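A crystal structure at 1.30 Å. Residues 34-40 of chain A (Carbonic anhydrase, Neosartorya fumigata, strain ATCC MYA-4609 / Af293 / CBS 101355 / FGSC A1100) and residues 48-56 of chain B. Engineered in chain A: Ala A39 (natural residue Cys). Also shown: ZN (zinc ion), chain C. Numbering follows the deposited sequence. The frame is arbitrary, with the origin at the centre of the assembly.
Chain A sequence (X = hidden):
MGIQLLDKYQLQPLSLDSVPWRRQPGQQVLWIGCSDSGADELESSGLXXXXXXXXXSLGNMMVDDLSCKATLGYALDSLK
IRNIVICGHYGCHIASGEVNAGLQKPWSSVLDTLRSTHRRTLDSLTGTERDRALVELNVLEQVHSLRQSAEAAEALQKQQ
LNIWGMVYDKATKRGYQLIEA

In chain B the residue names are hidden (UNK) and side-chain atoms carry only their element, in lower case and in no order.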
# COMPACT_ATOMS: atom_id res chain seq x y z
N CYS A 34 1.37 -6.47 -2.72
CA CYS A 34 2.83 -6.20 -2.61
C CYS A 34 3.24 -4.94 -3.38
O CYS A 34 2.79 -4.67 -4.50
CB CYS A 34 3.63 -7.37 -3.14
SG CYS A 34 5.42 -7.12 -3.00
N SER A 35 4.11 -4.18 -2.74
CA SER A 35 4.66 -2.93 -3.31
C SER A 35 5.32 -3.11 -4.68
O SER A 35 5.31 -2.12 -5.43
CB SER A 35 5.62 -2.35 -2.35
OG SER A 35 4.98 -2.00 -1.12
N ASP A 36 5.91 -4.27 -5.00
CA ASP A 36 6.58 -4.40 -6.34
C ASP A 36 5.68 -5.14 -7.32
O ASP A 36 6.17 -5.53 -8.39
CB ASP A 36 7.99 -4.98 -6.24
CG ASP A 36 8.04 -6.44 -5.81
OD1 ASP A 36 6.99 -7.15 -5.87
OD2 ASP A 36 9.11 -6.94 -5.47
N SER A 37 4.37 -5.21 -7.12
CA SER A 37 3.50 -5.96 -8.06
C SER A 37 3.71 -5.35 -9.46
O SER A 37 3.81 -6.10 -10.43
CB SER A 37 2.10 -5.95 -7.58
OG SER A 37 1.25 -6.68 -8.44
N GLY A 38 3.72 -4.04 -9.61
CA GLY A 38 4.28 -3.39 -10.83
C GLY A 38 3.47 -3.67 -12.07
O GLY A 38 4.10 -3.62 -13.19
N ALA A 39 2.18 -3.91 -12.01
CA ALA A 39 1.41 -4.26 -13.22
C ALA A 39 -0.08 -3.93 -13.01
O ALA A 39 -0.36 -2.81 -12.56
CB ALA A 39 1.68 -5.72 -13.56
N ASP A 40 -0.98 -4.83 -13.38
CA ASP A 40 -2.43 -4.52 -13.38
C ASP A 40 -3.15 -5.48 -12.44
O ASP A 40 -4.24 -5.98 -12.76
CB ASP A 40 -2.99 -4.60 -14.82
CG ASP A 40 -2.29 -3.69 -15.79
OD1 ASP A 40 -1.90 -2.58 -15.38
OD2 ASP A 40 -2.21 -4.07 -16.95
N UNK B 48 4.58 4.50 -15.85
CA UNK B 48 4.07 3.16 -16.15
C UNK B 48 4.10 2.31 -14.88
O UNK B 48 4.91 2.54 -14.00
c UNK B 48 5.98 4.66 -16.32
c UNK B 48 6.34 3.28 -16.86
c UNK B 48 5.05 2.66 -17.23
N UNK B 49 3.29 1.27 -14.89
CA UNK B 49 3.06 0.40 -13.71
C UNK B 49 4.39 -0.17 -13.27
O UNK B 49 4.66 -0.31 -12.02
c UNK B 49 2.07 -0.69 -14.02
N UNK B 50 5.25 -0.55 -14.19
CA UNK B 50 6.51 -1.25 -13.84
C UNK B 50 7.55 -0.30 -13.23
O UNK B 50 8.55 -0.85 -12.73
o UNK B 50 8.21 -1.95 -17.10
c UNK B 50 7.10 -2.06 -15.00
o UNK B 50 7.57 -0.07 -16.23
c UNK B 50 7.64 -1.28 -16.20
N UNK B 51 7.32 1.00 -13.20
CA UNK B 51 8.24 1.95 -12.54
C UNK B 51 7.69 2.38 -11.18
O UNK B 51 8.32 3.23 -10.51
c UNK B 51 9.47 4.02 -15.58
o UNK B 51 9.83 3.72 -16.81
o UNK B 51 9.30 5.16 -15.21
c UNK B 51 8.46 3.19 -13.39
c UNK B 51 9.28 2.86 -14.63
N UNK B 52 6.54 1.86 -10.77
CA UNK B 52 5.91 2.24 -9.47
C UNK B 52 6.23 1.20 -8.43
O UNK B 52 5.93 0.01 -8.65
c UNK B 52 2.65 3.68 -11.07
c UNK B 52 4.41 2.44 -9.67
c UNK B 52 3.75 2.81 -8.34
c UNK B 52 4.12 3.47 -10.76
N UNK B 53 6.86 1.59 -7.34
CA UNK B 53 7.05 0.79 -6.13
C UNK B 53 6.11 1.42 -5.12
O UNK B 53 6.34 2.53 -4.68
c UNK B 53 8.50 0.79 -5.71
c UNK B 53 9.24 -1.68 -2.33
c UNK B 53 8.82 -1.45 -4.65
c UNK B 53 9.17 -0.32 -2.18
c UNK B 53 8.97 0.47 -3.28
c UNK B 53 9.04 -2.25 -3.55
c UNK B 53 8.75 -0.08 -4.52
N UNK B 54 4.97 0.76 -4.88
CA UNK B 54 3.81 1.43 -4.27
C UNK B 54 3.68 1.08 -2.81
O UNK B 54 3.54 -0.15 -2.49
c UNK B 54 2.57 0.99 -5.03
c UNK B 54 1.29 1.69 -4.64
o UNK B 54 0.12 0.35 -6.23
o UNK B 54 -0.96 2.02 -5.34
c UNK B 54 0.07 1.33 -5.48
N UNK B 55 3.60 2.06 -1.93
CA UNK B 55 3.28 1.84 -0.50
C UNK B 55 2.01 2.57 -0.24
O UNK B 55 1.90 3.77 -0.48
c UNK B 55 3.78 3.06 2.74
c UNK B 55 3.40 1.43 4.47
c UNK B 55 3.49 2.75 4.07
c UNK B 55 4.14 2.08 1.84
c UNK B 55 3.72 0.42 3.58
o UNK B 55 3.06 1.10 5.77
c UNK B 55 4.39 2.40 0.40
c UNK B 55 4.10 0.75 2.28
N UNK B 56 0.96 1.81 0.02
CA UNK B 56 -0.39 2.42 0.17
C UNK B 56 -0.89 2.13 1.58
O UNK B 56 -1.03 0.97 1.95
n UNK B 56 -2.72 3.07 -3.41
c UNK B 56 -2.72 4.33 -3.84
c UNK B 56 -1.32 1.96 -0.93
c UNK B 56 -3.40 2.56 -2.23
n UNK B 56 -1.99 4.69 -4.88
n UNK B 56 -3.46 5.24 -3.26
c UNK B 56 -2.62 2.74 -0.96
ZN ZN C . 6.14 -8.41 -4.69
O HOH W 1 4.06 -1.83 -7.81

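Position 48 of chain B carries three side-chain carbons that close a ring onto its own backbone N and touch nothing on chain A: Pro B48. Position 49 has a single carbon, its CA-to-CB bond pointing toward chain A, with CB 3.5 Å from Ala A39 O, a residue engineered from Cys. One carbon means Ala B49, and its O lies 3.3 Å from Gly A38 CA, a CA-H...O contact.

Position 50 has two carbons, the second bearing two oxygens, the end of the chain leading away from chain A: Asp B50. Its backbone makes the closest approach, and Asp B50 CA lies 3.4 Å from Gly A38 O in a CA-H...O contact. Position 51 shows three carbons, the third with two oxygens, pointing away and reaching nothing on chain A; this is Glu B51, and its N bonds back to Pro B48 O at 3.0 Å, holding the 3-10 turn.

At 52, four carbons fork at the first, one arm two carbons long: Ile B52. The side chain makes no close contact with chain A, but the carbonyl O accepts a hydrogen bond from the O of water 1 at 2.8 Å. Position 53 is one carbon and a six-carbon ring without oxygen. Ser A35 CB sits over one face of that ring, 3.8 Å from its centroid, while Asp A36 CB lies at the edge, 4.0 Å from a ring carbon of position 53. This is Phe B53.

Position 54 has three carbons, the third bearing two oxygens; its CA-to-CB bond points sideways, and its backbone N and O both hydrogen-bond to Ser A35: Glu B54. Position 55 has one carbon and a six-membered ring bearing an oxygen. Its CA-to-CB bond points away, yet Ser A35 OG lies at the ring edge, near its plane, 4.5 Å from a ring carbon of position 55, which is Tyr B55. Position 56 carries three carbons, a nitrogen, then a carbon with two more nitrogens: Arg B56, whose NE forms a salt bridge with Glu B54 OE2 at 2.8 Å, clear of chain A.

The rule is backbone first. Glu B54 N donates to Ser A35 O at 3.0 Å and a nearly straight 163°, and Ser A35 OG donates to Glu B54 O at 2.7 Å, so one serine engages both polar backbone atoms of one strand residue. The O of water 1 donates to Ser A35 O at 2.7 Å and accepts from Gly A38 N at 2.9 Å, extending the link to Ile B52. Gly A38 takes a positive phi, and an ideal CB there would be crowded by Asp A36 O at 3.2 Å. Behind this, ZN is bound by Cys A34 SG at 2.2 Å and Asp A36 OD1 at 1.9 Å, tying together two residues that flank the serine.

Chain B 48-56: PADEIFEYR
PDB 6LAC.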